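Local coordinates for insecticidal protein (PDB 7ML9) that probably kills western corn rootworm by forming beta-barrel pores in membranes, as a member of the ETX/MTX2 family of aerolysin-type toxins, at residues 36-41 with 52-57; 42-47 with 228-233; 111-116 with 199-204; 286-291 with 302-307. All blocks are in the same frame, centred on the assembly; numbering follows the deposited sequence.

Interaction 1 (36-41 with 52-57). With EDO (1,2-ethanediol), chain H.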
loop_
_atom_site.group_PDB
_atom_site.type_symbol
_atom_site.label_atom_id
_atom_site.label_comp_id
_atom_site.label_asym_id
_atom_site.label_seq_id
_atom_site.Cartn_x
_atom_site.Cartn_y
_atom_site.Cartn_z
ATOM N N ALA A 36 21.309 -3.466 -20.170
ATOM C CA ALA A 36 22.130 -4.099 -21.213
ATOM C C ALA A 36 23.179 -3.129 -21.755
ATOM O O ALA A 36 24.344 -3.505 -21.940
ATOM C CB ALA A 36 21.249 -4.635 -22.353
ATOM N N ARG A 37 22.792 -1.876 -22.004
ATOM C CA ARG A 37 23.749 -0.882 -22.487
ATOM C C ARG A 37 24.861 -0.622 -21.469
ATOM O O ARG A 37 26.008 -0.366 -21.856
ATOM C CB ARG A 37 23.028 0.426 -22.830
ATOM C CG ARG A 37 21.989 0.285 -23.962
ATOM C CD ARG A 37 21.144 1.545 -24.111
ATOM N NE ARG A 37 20.090 1.323 -25.096
ATOM C CZ ARG A 37 18.794 1.540 -24.885
ATOM N NH1 ARG A 37 18.372 2.018 -23.711
ATOM N NH2 ARG A 37 17.921 1.292 -25.862
ATOM N N GLU A 38 24.545 -0.659 -20.168
ATOM C CA GLU A 38 25.572 -0.424 -19.147
ATOM C C GLU A 38 26.621 -1.521 -19.169
ATOM O O GLU A 38 27.824 -1.245 -19.137
ATOM C CB GLU A 38 24.952 -0.339 -17.742
ATOM C CG GLU A 38 23.961 0.768 -17.567
ATOM C CD GLU A 38 24.613 2.096 -17.254
ATOM O OE1 GLU A 38 25.855 2.128 -17.105
ATOM O OE2 GLU A 38 23.880 3.105 -17.145
ATOM N N ASP A 39 26.178 -2.779 -19.208
ATOM C CA ASP A 39 27.111 -3.900 -19.243
ATOM C C ASP A 39 27.981 -3.841 -20.492
ATOM O O ASP A 39 29.197 -4.050 -20.425
ATOM C CB ASP A 39 26.333 -5.211 -19.189
ATOM C CG ASP A 39 27.234 -6.442 -19.109
ATOM O OD1 ASP A 39 28.394 -6.352 -18.653
ATOM O OD2 ASP A 39 26.759 -7.522 -19.482
ATOM N N GLU A 40 27.367 -3.537 -21.637
ATOM C CA GLU A 40 28.107 -3.385 -22.890
ATOM C C GLU A 40 29.228 -2.360 -22.748
ATOM O O GLU A 40 30.407 -2.681 -22.932
ATOM C CB GLU A 40 27.135 -2.979 -23.999
ATOM C CG GLU A 40 27.730 -2.878 -25.416
ATOM C CD GLU A 40 26.632 -2.611 -26.435
ATOM O OE1 GLU A 40 26.250 -1.425 -26.621
ATOM O OE2 GLU A 40 26.122 -3.591 -27.012
ATOM N N ALA A 41 28.874 -1.118 -22.410
ATOM C CA ALA A 41 29.872 -0.058 -22.325
ATOM C C ALA A 41 30.900 -0.344 -21.235
ATOM O O ALA A 41 32.110 -0.207 -21.460
ATOM C CB ALA A 41 29.191 1.287 -22.082
ATOM N N PHE A 52 33.413 4.868 -22.880
ATOM C CA PHE A 52 32.127 4.741 -23.561
ATOM C C PHE A 52 30.977 4.897 -22.569
ATOM O O PHE A 52 31.056 4.440 -21.425
ATOM C CB PHE A 52 31.993 3.372 -24.237
ATOM C CG PHE A 52 32.962 3.136 -25.390
ATOM C CD1 PHE A 52 33.023 4.013 -26.458
ATOM C CD2 PHE A 52 33.785 2.020 -25.402
ATOM C CE1 PHE A 52 33.898 3.797 -27.521
ATOM C CE2 PHE A 52 34.676 1.794 -26.464
ATOM C CZ PHE A 52 34.726 2.689 -27.517
ATOM N N LYS A 53 29.877 5.516 -23.033
ATOM C CA LYS A 53 28.636 5.674 -22.284
ATOM C C LYS A 53 27.612 4.655 -22.761
ATOM O O LYS A 53 27.701 4.166 -23.891
ATOM C CB LYS A 53 28.080 7.087 -22.475
ATOM C CG LYS A 53 29.078 8.198 -22.226
ATOM C CD LYS A 53 29.445 8.307 -20.760
ATOM C CE LYS A 53 30.105 9.648 -20.453
ATOM N NZ LYS A 53 31.286 9.908 -21.335
ATOM N N PRO A 54 26.621 4.302 -21.932
ATOM C CA PRO A 54 25.569 3.379 -22.401
ATOM C C PRO A 54 24.752 4.020 -23.517
ATOM O O PRO A 54 24.183 5.099 -23.350
ATOM C CB PRO A 54 24.731 3.123 -21.136
ATOM C CG PRO A 54 24.954 4.353 -20.278
ATOM C CD PRO A 54 26.397 4.742 -20.536
ATOM N N SER A 55 24.695 3.348 -24.668
ATOM C CA SER A 55 24.077 3.976 -25.830
ATOM C C SER A 55 23.886 2.958 -26.945
ATOM O O SER A 55 24.630 1.978 -27.057
ATOM C CB SER A 55 24.916 5.154 -26.349
ATOM O OG SER A 55 24.348 5.696 -27.534
ATOM N N ASP A 56 22.866 3.207 -27.763
ATOM C CA ASP A 56 22.661 2.486 -29.010
ATOM C C ASP A 56 23.340 3.179 -30.189
ATOM O O ASP A 56 23.379 2.614 -31.289
ATOM C CB ASP A 56 21.159 2.346 -29.303
ATOM C CG ASP A 56 20.464 1.354 -28.375
ATOM O OD1 ASP A 56 21.155 0.640 -27.613
ATOM O OD2 ASP A 56 19.217 1.283 -28.424
ATOM N N GLU A 57 23.879 4.374 -29.981
ATOM C CA GLU A 57 24.479 5.171 -31.042
ATOM C C GLU A 57 25.957 4.841 -31.192
ATOM O O GLU A 57 26.625 4.437 -30.234
ATOM C CB GLU A 57 24.323 6.664 -30.752
ATOM C CG GLU A 57 22.919 7.211 -30.951
ATOM C CD GLU A 57 22.861 8.721 -30.788
ATOM O OE1 GLU A 57 23.176 9.210 -29.681
ATOM O OE2 GLU A 57 22.505 9.419 -31.764
HETATM C C1 EDO H . 28.059 -10.743 -18.499
HETATM O O1 EDO H . 28.409 -9.368 -18.710
HETATM C C2 EDO H . 27.387 -10.909 -17.143
HETATM O O2 EDO H . 27.562 -12.265 -16.725
HETATM O O HOH W 1 26.204 0.709 -24.579
#
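A bidentate Arg-Asp salt bridge beside the bound sodium ion ties helix 28-48 to the loop that follows it. Arg-37 has CG anti to its carbonyl carbon (chi1 -62°), and its chain then runs extended to NE. The guanidinium meets Asp-56 side-on with two nitrogens, one to each carboxylate oxygen. Arg-37 NE donates to Asp-56 OD1 at 2.8 Å, almost straight and in the guanidinium plane. Arg-37 NH2 reaches Asp-56 OD2 at 2.9 Å on a more bent path. The two planes stand 66° apart, so both oxygens are met from above the carboxylate plane. Asp-56 is also bound by Arg-82 and by the backbone N of Gly-79, which would favour its charged form. Arg-37 NH1 bonds to Glu-30, one of the two sodium-site residues with Asp-34, so Arg-37 links this loop to the metal site.

Nearer the helix backbone, carbon atoms make most of the contact. Arg-37 CB rests on Pro-54 CB at 3.6 Å. Glu-38 is bent at chi2 (-83°), which brings OE2 to 3.5 Å from Pro-54 CG. Ala-41 CB lies 4.1 Å from Phe-52 CB and also packs on the backbone carbonyls of Phe-52 and Lys-53. The loop has no regular structure, but Ser-55 OG accepts from Glu-57 N in an ST turn. A water joins helix to loop: it accepts from Ser-55 N at 3.0 Å and can donate to Arg-37 O and Glu-40 OE1. The other carboxylate oxygen of Glu-40 pairs with Arg-82.

Interaction 2 (42-47 with 228-233). With EDO (1,2-ethanediol), chain E.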
loop_
_atom_site.group_PDB
_atom_site.type_symbol
_atom_site.label_atom_id
_atom_site.label_comp_id
_atom_site.label_asym_id
_atom_site.label_seq_id
_atom_site.Cartn_x
_atom_site.Cartn_y
_atom_site.Cartn_z
ATOM N N GLY A 42 30.438 -0.714 -20.034
ATOM C CA GLY A 42 31.369 -0.955 -18.936
ATOM C C GLY A 42 32.395 -2.034 -19.246
ATOM O O GLY A 42 33.576 -1.900 -18.910
ATOM N N THR A 43 31.962 -3.122 -19.882
ATOM C CA THR A 43 32.866 -4.233 -20.164
ATOM C C THR A 43 33.940 -3.842 -21.187
ATOM O O THR A 43 35.114 -4.208 -21.030
ATOM C CB THR A 43 32.055 -5.434 -20.647
ATOM O OG1 THR A 43 31.187 -5.884 -19.584
ATOM C CG2 THR A 43 32.968 -6.576 -21.058
ATOM N N PHE A 44 33.560 -3.111 -22.242
ATOM C CA PHE A 44 34.562 -2.606 -23.183
ATOM C C PHE A 44 35.481 -1.590 -22.521
ATOM O O PHE A 44 36.669 -1.517 -22.851
ATOM C CB PHE A 44 33.885 -1.973 -24.397
ATOM C CG PHE A 44 33.370 -2.976 -25.384
ATOM C CD1 PHE A 44 34.183 -4.009 -25.830
ATOM C CD2 PHE A 44 32.071 -2.900 -25.853
ATOM C CE1 PHE A 44 33.704 -4.948 -26.731
ATOM C CE2 PHE A 44 31.586 -3.835 -26.751
ATOM C CZ PHE A 44 32.394 -4.857 -27.188
ATOM N N ASN A 45 34.954 -0.800 -21.586
ATOM C CA ASN A 45 35.798 0.164 -20.896
ATOM C C ASN A 45 36.880 -0.526 -20.085
ATOM O O ASN A 45 37.999 -0.013 -19.990
ATOM C CB ASN A 45 34.956 1.079 -20.013
ATOM C CG ASN A 45 34.180 2.075 -20.816
ATOM O OD1 ASN A 45 34.429 2.244 -22.017
ATOM N ND2 ASN A 45 33.244 2.761 -20.171
ATOM N N GLU A 46 36.569 -1.681 -19.484
ATOM C CA GLU A 46 37.609 -2.456 -18.820
ATOM C C GLU A 46 38.577 -3.034 -19.843
ATOM O O GLU A 46 39.796 -3.022 -19.630
ATOM C CB GLU A 46 37.002 -3.589 -17.979
ATOM C CG GLU A 46 36.151 -3.082 -16.769
ATOM C CD GLU A 46 35.650 -4.192 -15.850
ATOM O OE1 GLU A 46 35.753 -5.395 -16.189
ATOM O OE2 GLU A 46 35.121 -3.849 -14.762
ATOM N N ALA A 47 38.046 -3.554 -20.958
ATOM C CA ALA A 47 38.889 -4.241 -21.936
ATOM C C ALA A 47 39.876 -3.297 -22.599
ATOM O O ALA A 47 40.997 -3.705 -22.923
ATOM C CB ALA A 47 38.024 -4.916 -23.004
ATOM N N TRP A 228 20.813 -8.218 -24.229
ATOM C CA TRP A 228 21.618 -8.429 -25.434
ATOM C C TRP A 228 22.645 -7.316 -25.556
ATOM O O TRP A 228 22.292 -6.128 -25.533
ATOM C CB TRP A 228 20.722 -8.519 -26.692
ATOM C CG TRP A 228 19.997 -9.820 -26.736
ATOM C CD1 TRP A 228 18.824 -10.134 -26.085
ATOM C CD2 TRP A 228 20.416 -11.019 -27.403
ATOM N NE1 TRP A 228 18.504 -11.449 -26.308
ATOM C CE2 TRP A 228 19.463 -12.012 -27.115
ATOM C CE3 TRP A 228 21.507 -11.345 -28.217
ATOM C CZ2 TRP A 228 19.561 -13.308 -27.621
ATOM C CZ3 TRP A 228 21.605 -12.629 -28.710
ATOM C CH2 TRP A 228 20.637 -13.595 -28.415
ATOM N N ARG A 229 23.922 -7.703 -25.687
ATOM C CA ARG A 229 25.037 -6.769 -25.730
ATOM C C ARG A 229 26.084 -7.293 -26.709
ATOM O O ARG A 229 26.283 -8.502 -26.821
ATOM C CB ARG A 229 25.748 -6.614 -24.356
ATOM C CG ARG A 229 24.980 -5.917 -23.269
ATOM C CD ARG A 229 24.155 -6.892 -22.435
ATOM N NE ARG A 229 24.974 -7.854 -21.722
ATOM C CZ ARG A 229 24.909 -9.162 -21.927
ATOM N NH1 ARG A 229 24.060 -9.648 -22.831
ATOM N NH2 ARG A 229 25.700 -9.982 -21.247
ATOM N N VAL A 230 26.776 -6.389 -27.388
ATOM C CA VAL A 230 28.024 -6.832 -28.001
ATOM C C VAL A 230 29.102 -6.789 -26.934
ATOM O O VAL A 230 29.069 -5.960 -26.016
ATOM C CB VAL A 230 28.419 -6.011 -29.237
ATOM C CG1 VAL A 230 27.490 -6.358 -30.399
ATOM C CG2 VAL A 230 28.435 -4.522 -28.934
ATOM N N SER A 231 30.058 -7.700 -27.058
ATOM C CA SER A 231 31.060 -7.961 -26.033
ATOM C C SER A 231 32.275 -8.589 -26.706
ATOM O O SER A 231 32.182 -9.044 -27.852
ATOM C CB SER A 231 30.498 -8.881 -24.943
ATOM O OG SER A 231 30.446 -10.230 -25.366
ATOM N N PRO A 232 33.432 -8.611 -26.036
ATOM C CA PRO A 232 34.614 -9.217 -26.680
ATOM C C PRO A 232 34.379 -10.648 -27.129
ATOM O O PRO A 232 34.765 -11.008 -28.252
ATOM C CB PRO A 232 35.690 -9.111 -25.593
ATOM C CG PRO A 232 35.309 -7.862 -24.849
ATOM C CD PRO A 232 33.787 -7.908 -24.789
ATOM N N GLY A 233 33.730 -11.472 -26.301
ATOM C CA GLY A 233 33.424 -12.838 -26.692
ATOM C C GLY A 233 32.312 -12.993 -27.721
ATOM O O GLY A 233 32.253 -14.030 -28.388
HETATM C C1 EDO E . 34.514 0.310 -12.756
HETATM O O1 EDO E . 33.269 0.098 -12.092
HETATM C C2 EDO E . 35.129 -1.055 -13.022
HETATM O O2 EDO E . 34.727 -1.460 -14.332
#
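The Phe-44 ring is the flat group of this contact, and its far end meets residues 230-232. Pro-232 CD, Ser-231 CA and Val-230 O approach it obliquely. Val-230 CG2 lies at the ring edge, in plane, 3.9 Å from Phe-44 CE2. The same CE2 is 3.4 Å from Val-230 O. Phe-44 CZ touches Ser-231 CA at 3.6 Å, and CE1 reaches Pro-232 CD at 3.5 Å. The ring and the proline slide past each other in opposite directions. With CG anti to the carbonyl carbon (chi1 -78°), the ring extends from the helix to residues 230-232.

Thr-43 adds its methyl: CG2, anti to the backbone N, is 4.0 Å from Pro-232 CD. Its hydroxyl bonds instead to Asp-39 O within the helix and to Lys-248. Ala-47 CB, one turn further along the helix, makes a looser approach to Pro-232 CG. Phe-52 and Leu-71 also touch the Phe-44 side chain. The contact thus sets the C-terminal half of helix 28-48 against the chain as it leaves the long strand 201-229. No hydrogen bond joins the two segments, so they meet by van der Waals packing, mostly at the Phe-44 ring; polar ties to Arg-229 and Val-230 come one turn earlier, from Asp-39 and Glu-40.

Interaction 3 (111-116 with 199-204). With EDO (1,2-ethanediol), chain I; EDO (1,2-ethanediol), chain G.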
loop_
_atom_site.group_PDB
_atom_site.type_symbol
_atom_site.label_atom_id
_atom_site.label_comp_id
_atom_site.label_asym_id
_atom_site.label_seq_id
_atom_site.Cartn_x
_atom_site.Cartn_y
_atom_site.Cartn_z
ATOM N N LYS A 111 -30.165 8.469 22.381
ATOM C CA LYS A 111 -30.295 8.380 23.839
ATOM C C LYS A 111 -31.602 7.704 24.215
ATOM O O LYS A 111 -32.524 7.620 23.405
ATOM C CB LYS A 111 -30.221 9.759 24.484
ATOM C CG LYS A 111 -31.367 10.716 24.150
ATOM C CD LYS A 111 -31.006 12.116 24.641
ATOM C CE LYS A 111 -32.149 13.125 24.499
ATOM N NZ LYS A 111 -33.485 12.484 24.300
ATOM N N ASN A 112 -31.680 7.249 25.466
ATOM C CA ASN A 112 -32.942 6.733 25.986
ATOM C C ASN A 112 -32.944 6.899 27.502
ATOM O O ASN A 112 -31.908 7.166 28.117
ATOM C CB ASN A 112 -33.173 5.268 25.602
ATOM C CG ASN A 112 -33.748 5.100 24.178
ATOM O OD1 ASN A 112 -33.123 4.456 23.328
ATOM N ND2 ASN A 112 -34.944 5.652 23.925
ATOM N N VAL A 113 -34.126 6.759 28.091
ATOM C CA VAL A 113 -34.331 7.030 29.513
ATOM C C VAL A 113 -34.570 5.714 30.237
ATOM O O VAL A 113 -35.270 4.827 29.732
ATOM C CB VAL A 113 -35.504 8.004 29.746
ATOM C CG1 VAL A 113 -35.740 8.201 31.230
ATOM C CG2 VAL A 113 -35.217 9.331 29.089
ATOM N N LEU A 114 -33.962 5.578 31.411
ATOM C CA LEU A 114 -34.189 4.445 32.299
ATOM C C LEU A 114 -34.904 5.009 33.526
ATOM O O LEU A 114 -34.278 5.628 34.383
ATOM C CB LEU A 114 -32.873 3.763 32.658
ATOM C CG LEU A 114 -32.028 3.178 31.505
ATOM C CD1 LEU A 114 -30.729 2.575 32.072
ATOM C CD2 LEU A 114 -32.810 2.136 30.696
ATOM N N ASP A 115 -36.220 4.824 33.586
ATOM C CA ASP A 115 -37.078 5.529 34.542
ATOM C C ASP A 115 -37.438 4.580 35.678
ATOM O O ASP A 115 -38.275 3.690 35.516
ATOM C CB ASP A 115 -38.335 6.050 33.853
ATOM C CG ASP A 115 -39.209 6.899 34.777
ATOM O OD1 ASP A 115 -38.855 7.099 35.955
ATOM O OD2 ASP A 115 -40.262 7.368 34.314
ATOM N N ASN A 116 -36.805 4.770 36.829
ATOM C CA ASN A 116 -37.181 4.058 38.047
ATOM C C ASN A 116 -37.771 5.016 39.077
ATOM O O ASN A 116 -37.670 4.777 40.282
ATOM C CB ASN A 116 -35.977 3.315 38.626
ATOM C CG ASN A 116 -36.376 2.155 39.545
ATOM O OD1 ASN A 116 -37.475 1.619 39.456
ATOM N ND2 ASN A 116 -35.465 1.767 40.429
ATOM N N GLY A 199 -36.444 5.309 42.854
ATOM C CA GLY A 199 -36.768 6.715 42.744
ATOM C C GLY A 199 -35.904 7.516 41.793
ATOM O O GLY A 199 -36.102 8.732 41.683
ATOM N N LYS A 200 -34.964 6.889 41.089
ATOM C CA LYS A 200 -34.055 7.626 40.221
ATOM C C LYS A 200 -34.464 7.484 38.757
ATOM O O LYS A 200 -35.035 6.477 38.339
ATOM C CB LYS A 200 -32.615 7.141 40.395
ATOM C CG LYS A 200 -32.057 7.272 41.805
ATOM C CD LYS A 200 -32.056 8.699 42.303
ATOM C CE LYS A 200 -31.261 8.803 43.602
ATOM N NZ LYS A 200 -31.388 10.162 44.182
ATOM N N THR A 201 -34.189 8.523 37.983
ATOM C CA THR A 201 -34.361 8.473 36.538
ATOM C C THR A 201 -33.002 8.726 35.910
ATOM O O THR A 201 -32.364 9.742 36.199
ATOM C CB THR A 201 -35.377 9.502 36.049
ATOM O OG1 THR A 201 -36.642 9.273 36.688
ATOM C CG2 THR A 201 -35.550 9.379 34.533
ATOM N N TYR A 202 -32.556 7.794 35.076
ATOM C CA TYR A 202 -31.272 7.893 34.404
ATOM C C TYR A 202 -31.469 8.096 32.903
ATOM O O TYR A 202 -32.485 7.704 32.325
ATOM C CB TYR A 202 -30.428 6.640 34.647
ATOM C CG TYR A 202 -29.761 6.571 35.997
ATOM C CD1 TYR A 202 -29.934 7.581 36.944
ATOM C CD2 TYR A 202 -28.931 5.495 36.321
ATOM C CE1 TYR A 202 -29.316 7.513 38.179
ATOM C CE2 TYR A 202 -28.310 5.420 37.552
ATOM C CZ TYR A 202 -28.508 6.433 38.475
ATOM O OH TYR A 202 -27.881 6.365 39.691
ATOM N N ARG A 203 -30.502 8.759 32.289
ATOM C CA ARG A 203 -30.468 8.960 30.850
ATOM C C ARG A 203 -29.209 8.288 30.333
ATOM O O ARG A 203 -28.133 8.480 30.905
ATOM C CB ARG A 203 -30.462 10.449 30.516
ATOM C CG ARG A 203 -30.558 10.762 29.055
ATOM C CD ARG A 203 -30.934 12.217 28.876
ATOM N NE ARG A 203 -29.766 13.084 28.949
ATOM C CZ ARG A 203 -29.816 14.387 29.200
ATOM N NH1 ARG A 203 -30.986 14.976 29.419
ATOM N NH2 ARG A 203 -28.694 15.101 29.242
ATOM N N VAL A 204 -29.346 7.471 29.290
ATOM C CA VAL A 204 -28.206 6.841 28.628
ATOM C C VAL A 204 -27.994 7.544 27.295
ATOM O O VAL A 204 -28.892 7.543 26.448
ATOM C CB VAL A 204 -28.426 5.339 28.407
ATOM C CG1 VAL A 204 -27.156 4.708 27.814
ATOM C CG2 VAL A 204 -28.809 4.671 29.704
HETATM C C1 EDO I . -34.260 12.570 27.973
HETATM O O1 EDO I . -34.103 11.695 26.850
HETATM C C2 EDO I . -33.984 14.007 27.563
HETATM O O2 EDO I . -33.051 14.562 28.494
HETATM C C1 EDO G . -41.512 0.049 38.231
HETATM O O1 EDO G . -42.780 -0.647 38.277
HETATM C C2 EDO G . -40.347 -0.951 38.230
HETATM O O2 EDO G . -39.399 -0.635 39.266
#
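Val-204 and Leu-114 lose the most surface in this antiparallel strand pair, followed by Asn-116 at one end. Leu-114 and Val-204 point to the same face of the sheet and cross obliquely. Leu-114 has CG anti to the carbonyl carbon (chi1 -60°), and its CD1 comes to 3.7 Å from Val-204 CG2. Tyr-202 shares this face, with its CB 4.3 Å from Leu-114 CB.

Their backbones hold them in register. Leu-114 and Tyr-202 form a hydrogen-bonded pair: Leu-114 N donates to Tyr-202 O at 2.7 Å, and Tyr-202 N returns a bond to Leu-114 O. Both donors sit above the carbonyl planes. Val-204 pairs in the same way with Asn-112, and Val-204 N points nearly along the C=O axis of Asn-112 at 2.8 Å.

Beyond Asp-115 the bonds become less regular. Asn-116 N bonds to Lys-200 O at 2.9 Å, but the bond from Gly-199 N to Asn-116 O is weak. Asn-116 CB packs on Lys-200 O at 3.3 Å, while the side-chain ND2 of Asn-116 donates to Met-121 O.

The other face carries Val-113, Asp-115, Thr-201 and Arg-203. Val-113 CG1 meets Thr-201 CG2 at 3.5 Å. Arg-203 NH2 forms a salt bridge with Glu-288.

Strand 201-229 lies between strands 86-115 and 266-289. On the face of Leu-114, Tyr-202 and Val-204, Ile-194 and Val-196 of strand 193-196 touch Leu-114, and Phe-130 and Ile-287 touch Val-204.

Interaction 4 (286-291 with 302-307)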
loop_
_atom_site.group_PDB
_atom_site.type_symbol
_atom_site.label_atom_id
_atom_site.label_comp_id
_atom_site.label_asym_id
_atom_site.label_seq_id
_atom_site.Cartn_x
_atom_site.Cartn_y
_atom_site.Cartn_z
ATOM N N LYS A 286 -22.732 6.875 28.099
ATOM C CA LYS A 286 -22.613 7.826 29.192
ATOM C C LYS A 286 -23.936 7.834 29.954
ATOM O O LYS A 286 -24.995 8.078 29.362
ATOM C CB LYS A 286 -22.272 9.199 28.622
ATOM C CG LYS A 286 -22.228 10.365 29.567
ATOM C CD LYS A 286 -22.262 11.644 28.738
ATOM C CE LYS A 286 -21.168 12.619 29.112
ATOM N NZ LYS A 286 -21.729 13.969 29.411
ATOM N N ILE A 287 -23.876 7.549 31.254
ATOM C CA ILE A 287 -25.062 7.423 32.101
ATOM C C ILE A 287 -25.192 8.678 32.946
ATOM O O ILE A 287 -24.286 9.002 33.721
ATOM C CB ILE A 287 -24.976 6.185 33.003
ATOM C CG1 ILE A 287 -24.538 4.962 32.201
ATOM C CG2 ILE A 287 -26.302 5.978 33.750
ATOM C CD1 ILE A 287 -25.466 4.605 31.074
ATOM N N GLU A 288 -26.320 9.376 32.819
ATOM C CA GLU A 288 -26.561 10.617 33.541
ATOM C C GLU A 288 -27.748 10.470 34.485
ATOM O O GLU A 288 -28.776 9.893 34.122
ATOM C CB GLU A 288 -26.831 11.779 32.591
ATOM C CG GLU A 288 -25.653 12.174 31.723
ATOM C CD GLU A 288 -25.972 13.349 30.814
ATOM O OE1 GLU A 288 -27.173 13.674 30.658
ATOM O OE2 GLU A 288 -25.021 13.952 30.262
ATOM N N ASP A 289 -27.603 11.015 35.689
ATOM C CA ASP A 289 -28.696 11.078 36.657
ATOM C C ASP A 289 -29.485 12.347 36.364
ATOM O O ASP A 289 -28.972 13.458 36.540
ATOM C CB ASP A 289 -28.142 11.075 38.080
ATOM C CG ASP A 289 -29.231 10.942 39.146
ATOM O OD1 ASP A 289 -30.423 11.120 38.823
ATOM O OD2 ASP A 289 -28.881 10.652 40.309
ATOM N N ILE A 290 -30.718 12.189 35.892
ATOM C CA ILE A 290 -31.574 13.324 35.586
ATOM C C ILE A 290 -32.779 13.374 36.523
ATOM O O ILE A 290 -33.787 13.987 36.193
ATOM C CB ILE A 290 -32.019 13.317 34.115
ATOM C CG1 ILE A 290 -32.701 11.997 33.771
ATOM C CG2 ILE A 290 -30.827 13.560 33.206
ATOM C CD1 ILE A 290 -33.610 12.089 32.562
ATOM N N THR A 291 -32.689 12.698 37.667
ATOM C CA THR A 291 -33.777 12.703 38.643
ATOM C C THR A 291 -34.211 14.128 38.983
ATOM O O THR A 291 -35.391 14.480 38.862
ATOM C CB THR A 291 -33.333 11.952 39.899
ATOM O OG1 THR A 291 -32.875 10.642 39.531
ATOM C CG2 THR A 291 -34.483 11.840 40.907
ATOM N N GLY A 302 -27.713 16.220 33.400
ATOM C CA GLY A 302 -27.515 15.919 34.804
ATOM C C GLY A 302 -26.151 15.324 35.071
ATOM O O GLY A 302 -25.313 15.241 34.167
ATOM N N THR A 303 -25.926 14.887 36.303
ATOM C CA THR A 303 -24.622 14.373 36.698
ATOM C C THR A 303 -24.311 13.057 36.002
ATOM O O THR A 303 -25.150 12.154 35.963
ATOM C CB THR A 303 -24.582 14.172 38.206
ATOM O OG1 THR A 303 -25.122 15.335 38.842
ATOM C CG2 THR A 303 -23.157 13.943 38.667
ATOM N N VAL A 304 -23.092 12.937 35.473
ATOM C CA VAL A 304 -22.653 11.661 34.929
ATOM C C VAL A 304 -22.346 10.708 36.070
ATOM O O VAL A 304 -21.626 11.047 37.014
ATOM C CB VAL A 304 -21.444 11.838 33.999
ATOM C CG1 VAL A 304 -20.988 10.479 33.479
ATOM C CG2 VAL A 304 -21.823 12.736 32.827
ATOM N N VAL A 305 -22.903 9.508 35.986
ATOM C CA VAL A 305 -22.788 8.515 37.039
ATOM C C VAL A 305 -21.904 7.342 36.631
ATOM O O VAL A 305 -21.297 6.707 37.508
ATOM C CB VAL A 305 -24.194 8.030 37.450
ATOM C CG1 VAL A 305 -24.191 6.598 37.979
ATOM C CG2 VAL A 305 -24.797 9.004 38.451
ATOM N N GLN A 306 -21.772 7.066 35.339
ATOM C CA GLN A 306 -21.085 5.882 34.857
ATOM C C GLN A 306 -20.825 6.074 33.371
ATOM O O GLN A 306 -21.588 6.767 32.682
ATOM C CB GLN A 306 -21.932 4.628 35.111
ATOM C CG GLN A 306 -21.271 3.307 34.801
ATOM C CD GLN A 306 -22.258 2.159 34.869
ATOM O OE1 GLN A 306 -23.440 2.364 35.153
ATOM N NE2 GLN A 306 -21.785 0.947 34.604
ATOM N N GLU A 307 -19.720 5.501 32.897
ATOM C CA GLU A 307 -19.441 5.393 31.471
ATOM C C GLU A 307 -19.015 3.967 31.170
ATOM O O GLU A 307 -18.329 3.333 31.977
ATOM C CB GLU A 307 -18.373 6.387 31.007
ATOM C CG GLU A 307 -18.875 7.815 30.989
ATOM C CD GLU A 307 -17.881 8.798 30.404
ATOM O OE1 GLU A 307 -16.721 8.404 30.175
ATOM O OE2 GLU A 307 -18.257 9.971 30.183
#
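A classic beta bulge interrupts the antiparallel pairing of strands 266-289 and 303-323, where Val-305 and Gln-306 both face Ile-287. Ile-287 N donates to Gln-306 O at 2.8 Å, in the carbonyl plane. Ile-287 O accepts from Val-305 N at 2.7 Å, nearly along its C=O axis. The register shifts by one residue here, so Glu-288 lies opposite Val-304.

Lys-286 runs over the Val-304 side of the sheet. Its CB leads to CG, which is anti to the backbone N (chi1 174°) and lies 4.0 Å from Glu-307 OE2. CG is also near Val-304 CG1 and CG2. The chain then bends at chi3 and chi4, crossing Val-304 at about a right angle. CE passes Val-304 CG2 at 3.8 Å. NZ comes closer still to the same methyl and makes a weak, long salt bridge to Glu-288 OE2 at 3.4 Å. The stronger partner of Glu-288 is Arg-203 on the adjacent strand.

On the other face, Ile-287 and Gln-306 lie side by side, with Ile-287 CG1 3.9 Å from Gln-306 CB. Ile-194 touches both of them. Where strand 266-289 ends, Asp-289 forms an Asx turn. Its OD1 takes Thr-291 N on the anti lone pair at 3.0 Å and Thr-291 OG1 on the syn lone pair at 2.6 Å.

The four contacts form two clusters on opposite sides of the centre, toward the two ends of an elongated, largely beta molecule. Interactions 1 and 2 share helix 28-48, with centres about 9 Å apart. They are joined by the salt bridge Asp-39 OD2 to Arg-229 NE, 2.9 Å. Interactions 3 and 4 are also about 9 Å apart between centres. There Arg-203 NH2 meets Glu-288 OE1 at 2.5 Å. The centres of interactions 2 and 3 are about 88 Å apart, yet both use strand 201-229, which runs from one cluster to the other. Interaction 1 borders the sodium site: the Arg-37 side chain is about 4 Å from the ion.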